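Local atomic coordinates of YrbA (PDB entry 5NFM), a protein that binds divalent metal cations, copper(II) among them, and belongs to the BolA-like family of small proteins. Residues E7-A12 with N54-N59; G16-I21 with E34-A39; G28-A33 with L64-L69. All coordinates share one frame; numbering follows the deposited sequence.

Interaction 1: E7-A12 with N54-N59; sequences EDMIKA and NALKGN
The carboxamide of N59 is the flat group that meets the other segment, and its partner is the side chain of M9. The two side chains cross at about a right angle. N59 ND2 lies 3.6 Å from M9 SD, at most a weak hydrogen bond. It is doubtful, because the modelled ND2 sits too near the methyl of M9. The same sulphur also touches L56 CD1, at 3.9 Å, and here too the side chains cross at about a right angle. M9 then bends at its last torsion (chi3 73°). This turns CE toward the end of helix 45-56, where it lies 3.2 Å from L56 O and also nears A55 O. An alanine at M9 would probably open a gap beside L56 CD1, where SD now lies, and over L56 O, where CE now lies.

The contact joins two helices that pack on one face of the three-stranded sheet of the BolA fold. Helix 45-56 stops here. K57 leaves it with positive phi, and L56 to N59 form a type I' turn closed by N59 N to L56 O. Deeper in, I10 CG1 packs against L56 CD2 at 3.6 Å. A55 presents its CB to I10 CA at 4.0 Å, so the backbones come close at this point. Water 1 bridges the two backbones, donating to both M9 O, at 2.8 Å, and A55 O, at 2.7 Å. M1 of the same chain touches both M9 and L56, and I10 rests on V19 of strand 18-23.

Interaction 2: G16-I21 with E34-A39; sequences GARVTI and EVVAEA
The carbonyl oxygen of E34 is gripped from several directions. T20 N gives it a hydrogen bond of 2.9 Å. Water 3 donates to the same oxygen over a longer 3.3 Å and also bonds T20 OG1, at 2.8 Å. V19 CA adds a CA-H...O contact to E34 O. The return bond, E34 N to T20 O, completes this hydrogen-bonded pair. R18 and V36 form another such pair, with R18 N 2.8 Å from V36 O. Between them V19 and V35 make the non-hydrogen-bonded pair.

This is the ladder of an antiparallel beta hairpin, in which segments 18-21 and 34-36 run at 175° to each other. On the face of R18, T20, E34 and V36, the arginine side chain runs beside V36, pointing the same way. It bends at chi3 (-51°), which turns its end out of the extended line. The guanidinium then lays one face over V36, with NH2 3.8 Å from V36 CG1. On the face of V19 and V35, V35 CG1 meets A17 CB, from just before the strand, at 3.9 Å, and V19 CG2 lies more loosely against the same methyl. V35 and V19 both touch I10 of helix 5-13. Past the ladder, water 2 accepts from E38 N and gives G16 O a weak bond of 3.4 Å.

Interaction 3: G28-A33 with L64-L69; sequences GDHYAA and LHALAL. With CU (copper (II) ion), chain C; LI (lithium ion), chain B.
H30 and H65 together hold the copper ion at the N-terminal end of the parallel strand pair 31-36 and 67-72 of the BolA fold, where helix 63-66 runs straight into its strand. From CB of H30, CG stands anti to the carbonyl carbon (chi1 -66°). Next in the ring, CD2 rests 3.7 Å from A66 CB. CE1 comes within 3.4 Å of H65 CD2. NE2, at the tip, binds copper at 2.0 Å. H65 NE2 binds it at the same length, and the two ring planes stand at 84°. To reach the metal, H65 holds CG between its backbone N and carbonyl carbon (chi1 79°).

Four waters complete six ligands. D29 accepts from two of them: water 4 at OD1 and water 5 at OD2. It thus acts in the second shell, and OD2 also lies 3.3 Å above one face of the H30 ring. The carbonyl oxygen of H30 binds the lithium ion, with D23, L24 and D27. Along the strands, L67 CD1 touches both Y31 CB and A33 CB. Y31 N bonds to A66 O, A68 N to Y31 O, and A33 N reaches A68 O at 2.8 Å.

In the fold
Interactions 2 and 3 both use strand 31-36. Interaction 2 joins it antiparallel to strand 18-23, and interaction 3 joins it parallel to strand 67-72. The central strand is thus bonded on both edges. I21 links the two contacts through A33 and Y31. Interaction 1 holds no strand. It pairs two helices on one face of the sheet, and I10 and K11 pack on V19 of interaction 2. All three are partly buried, each with a buried part and a more exposed one. Their chemistry differs. Interaction 1 rests on apolar side chains and a water bridge, interaction 2 on backbone bonds. Interaction 3 adds metal ligands at its exposed end to a backbone ladder.

Interaction 1: E7-A12 with N54-N59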
loop_
_atom_site.group_PDB
_atom_site.type_symbol
_atom_site.label_atom_id
_atom_site.label_comp_id
_atom_site.label_asym_id
_atom_site.label_seq_id
_atom_site.Cartn_x
_atom_site.Cartn_y
_atom_site.Cartn_z
ATOM N N GLU A 7 6.309 1.268 -3.008
ATOM C CA GLU A 7 5.499 1.695 -4.140
ATOM C C GLU A 7 5.620 0.709 -5.301
ATOM O O GLU A 7 4.611 0.307 -5.897
ATOM C CB GLU A 7 5.904 3.117 -4.554
ATOM C CG GLU A 7 5.142 3.634 -5.757
ATOM C CD GLU A 7 5.077 5.156 -5.870
ATOM O OE1 GLU A 7 5.413 5.856 -4.888
ATOM O OE2 GLU A 7 4.661 5.629 -6.958
ATOM N N ASP A 8 6.853 0.298 -5.622
ATOM C CA ASP A 8 7.065 -0.662 -6.703
ATOM C C ASP A 8 6.273 -1.944 -6.456
ATOM O O ASP A 8 5.647 -2.487 -7.377
ATOM C CB ASP A 8 8.554 -1.014 -6.818
ATOM C CG ASP A 8 9.413 0.084 -7.453
ATOM O OD1 ASP A 8 8.883 1.053 -8.026
ATOM O OD2 ASP A 8 10.656 -0.078 -7.379
ATOM N N MET A 9 6.326 -2.475 -5.233
ATOM C CA MET A 9 5.654 -3.744 -4.972
ATOM C C MET A 9 4.143 -3.598 -5.093
ATOM O O MET A 9 3.463 -4.483 -5.630
ATOM C CB MET A 9 6.057 -4.275 -3.603
ATOM C CG MET A 9 7.516 -4.703 -3.552
ATOM S SD MET A 9 7.883 -5.626 -2.074
ATOM C CE MET A 9 7.049 -7.149 -2.525
ATOM N N ILE A 10 3.589 -2.488 -4.604
ATOM C CA ILE A 10 2.151 -2.288 -4.729
ATOM C C ILE A 10 1.753 -2.208 -6.195
ATOM O O ILE A 10 0.767 -2.829 -6.620
ATOM C CB ILE A 10 1.696 -1.052 -3.933
ATOM C CG1 ILE A 10 1.959 -1.263 -2.439
ATOM C CG2 ILE A 10 0.218 -0.782 -4.203
ATOM C CD1 ILE A 10 1.736 -0.022 -1.578
ATOM N N LYS A 11 2.516 -1.465 -6.998
ATOM C CA LYS A 11 2.137 -1.297 -8.395
ATOM C C LYS A 11 2.341 -2.564 -9.216
ATOM O O LYS A 11 1.610 -2.784 -10.188
ATOM C CB LYS A 11 2.861 -0.099 -8.981
ATOM C CG LYS A 11 2.321 1.186 -8.356
ATOM C CD LYS A 11 3.013 2.433 -8.839
ATOM C CE LYS A 11 2.733 2.691 -10.301
ATOM N NZ LYS A 11 3.054 4.102 -10.649
ATOM N N ALA A 12 3.304 -3.407 -8.843
ATOM C CA ALA A 12 3.457 -4.695 -9.516
ATOM C C ALA A 12 2.299 -5.624 -9.169
ATOM O O ALA A 12 1.790 -6.349 -10.032
ATOM C CB ALA A 12 4.782 -5.344 -9.124
ATOM N N ASN A 54 -1.228 -8.296 0.560
ATOM C CA ASN A 54 -0.806 -9.353 -0.357
ATOM C C ASN A 54 0.302 -8.859 -1.284
ATOM O O ASN A 54 1.263 -9.587 -1.558
ATOM C CB ASN A 54 -1.976 -9.831 -1.219
ATOM C CG ASN A 54 -3.030 -10.592 -0.444
ATOM O OD1 ASN A 54 -2.849 -10.941 0.729
ATOM N ND2 ASN A 54 -4.142 -10.868 -1.113
ATOM N N ALA A 55 0.163 -7.635 -1.810
ATOM C CA ALA A 55 1.131 -7.116 -2.771
ATOM C C ALA A 55 2.525 -6.960 -2.165
ATOM O O ALA A 55 3.526 -7.066 -2.886
ATOM C CB ALA A 55 0.648 -5.781 -3.337
ATOM N N LEU A 56 2.614 -6.699 -0.858
ATOM C CA LEU A 56 3.911 -6.599 -0.199
ATOM C C LEU A 56 4.571 -7.955 0.030
ATOM O O LEU A 56 5.770 -7.995 0.324
ATOM C CB LEU A 56 3.816 -5.791 1.107
ATOM C CG LEU A 56 4.078 -4.281 0.975
ATOM C CD1 LEU A 56 5.546 -4.000 0.639
ATOM C CD2 LEU A 56 3.158 -3.616 -0.042
ATOM N N LYS A 57 3.824 -9.054 -0.105
ATOM C CA LYS A 57 4.381 -10.402 -0.188
ATOM C C LYS A 57 5.229 -10.755 1.028
ATOM O O LYS A 57 6.165 -11.549 0.940
ATOM C CB LYS A 57 5.113 -10.631 -1.516
ATOM C CG LYS A 57 4.145 -10.663 -2.713
ATOM C CD LYS A 57 4.862 -10.865 -4.033
ATOM C CE LYS A 57 3.912 -10.716 -5.215
ATOM N NZ LYS A 57 2.925 -11.829 -5.319
ATOM N N GLY A 58 4.886 -10.191 2.185
ATOM C CA GLY A 58 5.613 -10.472 3.411
ATOM C C GLY A 58 6.983 -9.838 3.495
ATOM O O GLY A 58 7.736 -10.144 4.424
ATOM N N ASN A 59 7.333 -8.957 2.563
ATOM C CA ASN A 59 8.671 -8.383 2.531
ATOM C C ASN A 59 8.890 -7.274 3.549
ATOM O O ASN A 59 10.046 -6.893 3.785
ATOM C CB ASN A 59 8.973 -7.866 1.129
ATOM C CG ASN A 59 9.259 -8.990 0.164
ATOM O OD1 ASN A 59 10.026 -9.896 0.474
ATOM N ND2 ASN A 59 8.635 -8.959 -0.995
HETATM O O HOH W 1 4.136 -7.174 -5.559
#

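Interaction 2: G16-I21 with E34-A39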
loop_
_atom_site.group_PDB
_atom_site.type_symbol
_atom_site.label_atom_id
_atom_site.label_comp_id
_atom_site.label_asym_id
_atom_site.label_seq_id
_atom_site.Cartn_x
_atom_site.Cartn_y
_atom_site.Cartn_z
ATOM N N GLY A 16 -2.176 -1.016 -12.404
ATOM C CA GLY A 16 -2.998 0.159 -12.610
ATOM C C GLY A 16 -3.164 1.044 -11.391
ATOM O O GLY A 16 -3.743 2.132 -11.508
ATOM N N ALA A 17 -2.675 0.622 -10.231
ATOM C CA ALA A 17 -2.859 1.406 -9.020
ATOM C C ALA A 17 -2.076 2.712 -9.084
ATOM O O ALA A 17 -0.977 2.783 -9.638
ATOM C CB ALA A 17 -2.393 0.612 -7.802
ATOM N N ARG A 18 -2.652 3.747 -8.471
ATOM C CA ARG A 18 -1.954 4.986 -8.167
ATOM C C ARG A 18 -1.548 4.937 -6.702
ATOM O O ARG A 18 -2.383 4.667 -5.834
ATOM C CB ARG A 18 -2.850 6.203 -8.404
ATOM C CG ARG A 18 -3.346 6.359 -9.832
ATOM C CD ARG A 18 -3.637 7.815 -10.150
ATOM N NE ARG A 18 -4.491 8.434 -9.140
ATOM C CZ ARG A 18 -5.820 8.461 -9.183
ATOM N NH1 ARG A 18 -6.477 7.905 -10.197
ATOM N NH2 ARG A 18 -6.495 9.051 -8.207
ATOM N N VAL A 19 -0.279 5.204 -6.425
ATOM C CA VAL A 19 0.281 5.023 -5.091
ATOM C C VAL A 19 0.971 6.306 -4.653
ATOM O O VAL A 19 1.750 6.891 -5.409
ATOM C CB VAL A 19 1.268 3.845 -5.068
ATOM C CG1 VAL A 19 1.876 3.668 -3.687
ATOM C CG2 VAL A 19 0.578 2.574 -5.532
ATOM N N THR A 20 0.707 6.713 -3.407
ATOM C CA THR A 20 1.381 7.832 -2.759
ATOM C C THR A 20 1.942 7.323 -1.436
ATOM O O THR A 20 1.172 6.909 -0.567
ATOM C CB THR A 20 0.381 8.973 -2.505
ATOM O OG1 THR A 20 -0.269 9.347 -3.733
ATOM C CG2 THR A 20 1.062 10.190 -1.889
ATOM N N ILE A 21 3.268 7.333 -1.286
ATOM C CA ILE A 21 3.944 6.834 -0.085
ATOM C C ILE A 21 4.540 8.023 0.655
ATOM O O ILE A 21 5.304 8.796 0.059
ATOM C CB ILE A 21 5.074 5.838 -0.435
ATOM C CG1 ILE A 21 4.558 4.633 -1.237
ATOM C CG2 ILE A 21 5.807 5.361 0.829
ATOM C CD1 ILE A 21 3.451 3.855 -0.569
ATOM N N GLU A 34 -1.267 5.700 0.356
ATOM C CA GLU A 34 -2.561 5.814 -0.299
ATOM C C GLU A 34 -2.495 5.022 -1.598
ATOM O O GLU A 34 -1.552 5.187 -2.377
ATOM C CB GLU A 34 -2.935 7.262 -0.597
ATOM C CG GLU A 34 -4.299 7.347 -1.249
ATOM C CD GLU A 34 -4.774 8.755 -1.447
ATOM O OE1 GLU A 34 -3.995 9.703 -1.205
ATOM O OE2 GLU A 34 -5.944 8.909 -1.842
ATOM N N VAL A 35 -3.476 4.143 -1.801
ATOM C CA VAL A 35 -3.533 3.300 -2.985
ATOM C C VAL A 35 -4.918 3.444 -3.595
ATOM O O VAL A 35 -5.926 3.155 -2.934
ATOM C CB VAL A 35 -3.233 1.824 -2.667
ATOM C CG1 VAL A 35 -3.153 1.015 -3.949
ATOM C CG2 VAL A 35 -1.946 1.692 -1.852
ATOM N N VAL A 36 -4.965 3.872 -4.854
ATOM C CA VAL A 36 -6.209 4.085 -5.583
ATOM C C VAL A 36 -6.211 3.117 -6.760
ATOM O O VAL A 36 -5.290 3.144 -7.583
ATOM C CB VAL A 36 -6.331 5.534 -6.077
ATOM C CG1 VAL A 36 -7.661 5.739 -6.788
ATOM C CG2 VAL A 36 -6.194 6.509 -4.920
ATOM N N ALA A 37 -7.221 2.251 -6.836
ATOM C CA ALA A 37 -7.217 1.199 -7.849
ATOM C C ALA A 37 -8.650 0.834 -8.208
ATOM O O ALA A 37 -9.505 0.703 -7.326
ATOM C CB ALA A 37 -6.492 -0.052 -7.339
ATOM N N GLU A 38 -8.897 0.618 -9.503
ATOM C CA GLU A 38 -10.239 0.235 -9.933
ATOM C C GLU A 38 -10.695 -1.072 -9.292
ATOM O O GLU A 38 -11.888 -1.229 -8.986
ATOM C CB GLU A 38 -10.290 0.146 -11.459
ATOM C CG GLU A 38 -11.696 -0.109 -11.997
ATOM C CD GLU A 38 -12.687 0.986 -11.628
ATOM O OE1 GLU A 38 -12.281 2.176 -11.619
ATOM O OE2 GLU A 38 -13.867 0.653 -11.345
ATOM N N ALA A 39 -9.764 -2.009 -9.072
ATOM C CA ALA A 39 -10.111 -3.289 -8.467
ATOM C C ALA A 39 -10.666 -3.124 -7.057
ATOM O O ALA A 39 -11.271 -4.061 -6.522
ATOM C CB ALA A 39 -8.880 -4.191 -8.438
HETATM O O HOH W 2 -6.909 1.011 -11.465
HETATM O O HOH W 3 -2.361 7.580 -4.476
#

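Interaction 3: G28-A33 with L64-L69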
loop_
_atom_site.group_PDB
_atom_site.type_symbol
_atom_site.label_atom_id
_atom_site.label_comp_id
_atom_site.label_asym_id
_atom_site.label_seq_id
_atom_site.Cartn_x
_atom_site.Cartn_y
_atom_site.Cartn_z
ATOM N N GLY A 28 12.494 6.002 7.811
ATOM C CA GLY A 28 12.870 4.793 7.102
ATOM C C GLY A 28 12.268 3.527 7.673
ATOM O O GLY A 28 12.727 2.426 7.352
ATOM N N ASP A 29 11.227 3.657 8.497
ATOM C CA ASP A 29 10.713 2.552 9.299
ATOM C C ASP A 29 9.193 2.436 9.162
ATOM O O ASP A 29 8.678 1.416 8.685
ATOM C CB ASP A 29 11.130 2.778 10.762
ATOM C CG ASP A 29 10.686 1.668 11.688
ATOM O OD1 ASP A 29 10.548 0.518 11.225
ATOM O OD2 ASP A 29 10.487 1.956 12.891
ATOM N N HIS A 30 8.469 3.473 9.582
ATOM C CA HIS A 30 7.014 3.505 9.499
ATOM C C HIS A 30 6.587 4.463 8.394
ATOM O O HIS A 30 7.151 5.562 8.244
ATOM C CB HIS A 30 6.401 3.946 10.828
ATOM C CG HIS A 30 6.624 2.966 11.941
ATOM N ND1 HIS A 30 6.294 3.263 13.241
ATOM C CD2 HIS A 30 7.124 1.701 11.959
ATOM C CE1 HIS A 30 6.590 2.231 14.014
ATOM N NE2 HIS A 30 7.100 1.267 13.266
ATOM N N TYR A 31 5.565 4.036 7.645
ATOM C CA TYR A 31 5.111 4.701 6.438
ATOM C C TYR A 31 3.590 4.765 6.427
ATOM O O TYR A 31 2.906 4.032 7.154
ATOM C CB TYR A 31 5.561 3.920 5.190
ATOM C CG TYR A 31 7.062 3.794 5.017
ATOM C CD1 TYR A 31 7.790 2.843 5.721
ATOM C CD2 TYR A 31 7.755 4.615 4.134
ATOM C CE1 TYR A 31 9.163 2.705 5.546
ATOM C CE2 TYR A 31 9.130 4.484 3.954
ATOM C CZ TYR A 31 9.826 3.525 4.663
ATOM O OH TYR A 31 11.182 3.366 4.493
ATOM N N ALA A 32 3.069 5.642 5.567
ATOM C CA ALA A 32 1.666 5.643 5.199
ATOM C C ALA A 32 1.588 5.542 3.681
ATOM O O ALA A 32 2.430 6.088 2.966
ATOM C CB ALA A 32 0.965 6.908 5.692
ATOM N N ALA A 33 0.592 4.814 3.195
ATOM C CA ALA A 33 0.383 4.623 1.765
ATOM C C ALA A 33 -1.066 4.911 1.411
ATOM O O ALA A 33 -1.980 4.410 2.071
ATOM C CB ALA A 33 0.724 3.193 1.332
ATOM N N LEU A 64 1.490 -4.560 9.592
ATOM C CA LEU A 64 0.218 -4.165 10.192
ATOM C C LEU A 64 0.294 -2.766 10.808
ATOM O O LEU A 64 -0.632 -1.962 10.650
ATOM C CB LEU A 64 -0.197 -5.191 11.245
ATOM C CG LEU A 64 -1.524 -4.920 11.953
ATOM C CD1 LEU A 64 -2.683 -5.025 10.982
ATOM C CD2 LEU A 64 -1.703 -5.877 13.119
ATOM N N HIS A 65 1.380 -2.467 11.535
ATOM C CA HIS A 65 1.558 -1.133 12.100
ATOM C C HIS A 65 2.458 -0.233 11.262
ATOM O O HIS A 65 2.346 0.997 11.364
ATOM C CB HIS A 65 2.103 -1.195 13.541
ATOM C CG HIS A 65 3.582 -1.444 13.640
ATOM N ND1 HIS A 65 4.128 -2.701 13.777
ATOM C CD2 HIS A 65 4.629 -0.582 13.645
ATOM C CE1 HIS A 65 5.444 -2.602 13.857
ATOM N NE2 HIS A 65 5.779 -1.326 13.778
ATOM N N ALA A 66 3.355 -0.805 10.463
ATOM C CA ALA A 66 4.388 -0.017 9.811
ATOM C C ALA A 66 3.954 0.558 8.472
ATOM O O ALA A 66 4.665 1.411 7.932
ATOM C CB ALA A 66 5.667 -0.843 9.637
ATOM N N LEU A 67 2.817 0.117 7.927
ATOM C CA LEU A 67 2.283 0.669 6.679
ATOM C C LEU A 67 0.819 1.046 6.915
ATOM O O LEU A 67 -0.081 0.209 6.784
ATOM C CB LEU A 67 2.434 -0.330 5.529
ATOM C CG LEU A 67 2.109 0.250 4.147
ATOM C CD1 LEU A 67 3.082 1.355 3.763
ATOM C CD2 LEU A 67 2.113 -0.853 3.108
ATOM N N ALA A 68 0.584 2.308 7.280
ATOM C CA ALA A 68 -0.768 2.796 7.538
ATOM C C ALA A 68 -1.449 3.099 6.204
ATOM O O ALA A 68 -0.895 3.823 5.375
ATOM C CB ALA A 68 -0.708 4.057 8.396
ATOM N N LEU A 69 -2.653 2.564 6.004
ATOM C CA LEU A 69 -3.253 2.490 4.680
ATOM C C LEU A 69 -4.478 3.384 4.502
ATOM O O LEU A 69 -5.325 3.514 5.396
ATOM C CB LEU A 69 -3.676 1.051 4.361
ATOM C CG LEU A 69 -2.534 0.032 4.261
ATOM C CD1 LEU A 69 -3.077 -1.376 4.081
ATOM C CD2 LEU A 69 -1.583 0.380 3.125
HETATM CU CU CU C . 7.617 -0.519 14.016
HETATM LI LI LI B . 8.700 6.630 8.676
HETATM O O HOH W 4 8.841 -1.280 12.079
HETATM O O HOH W 5 9.440 0.225 14.472
HETATM O O HOH W 6 2.814 3.522 10.081
HETATM O O HOH W 7 7.242 0.111 16.334
HETATM O O HOH W 8 8.480 -2.216 14.702
#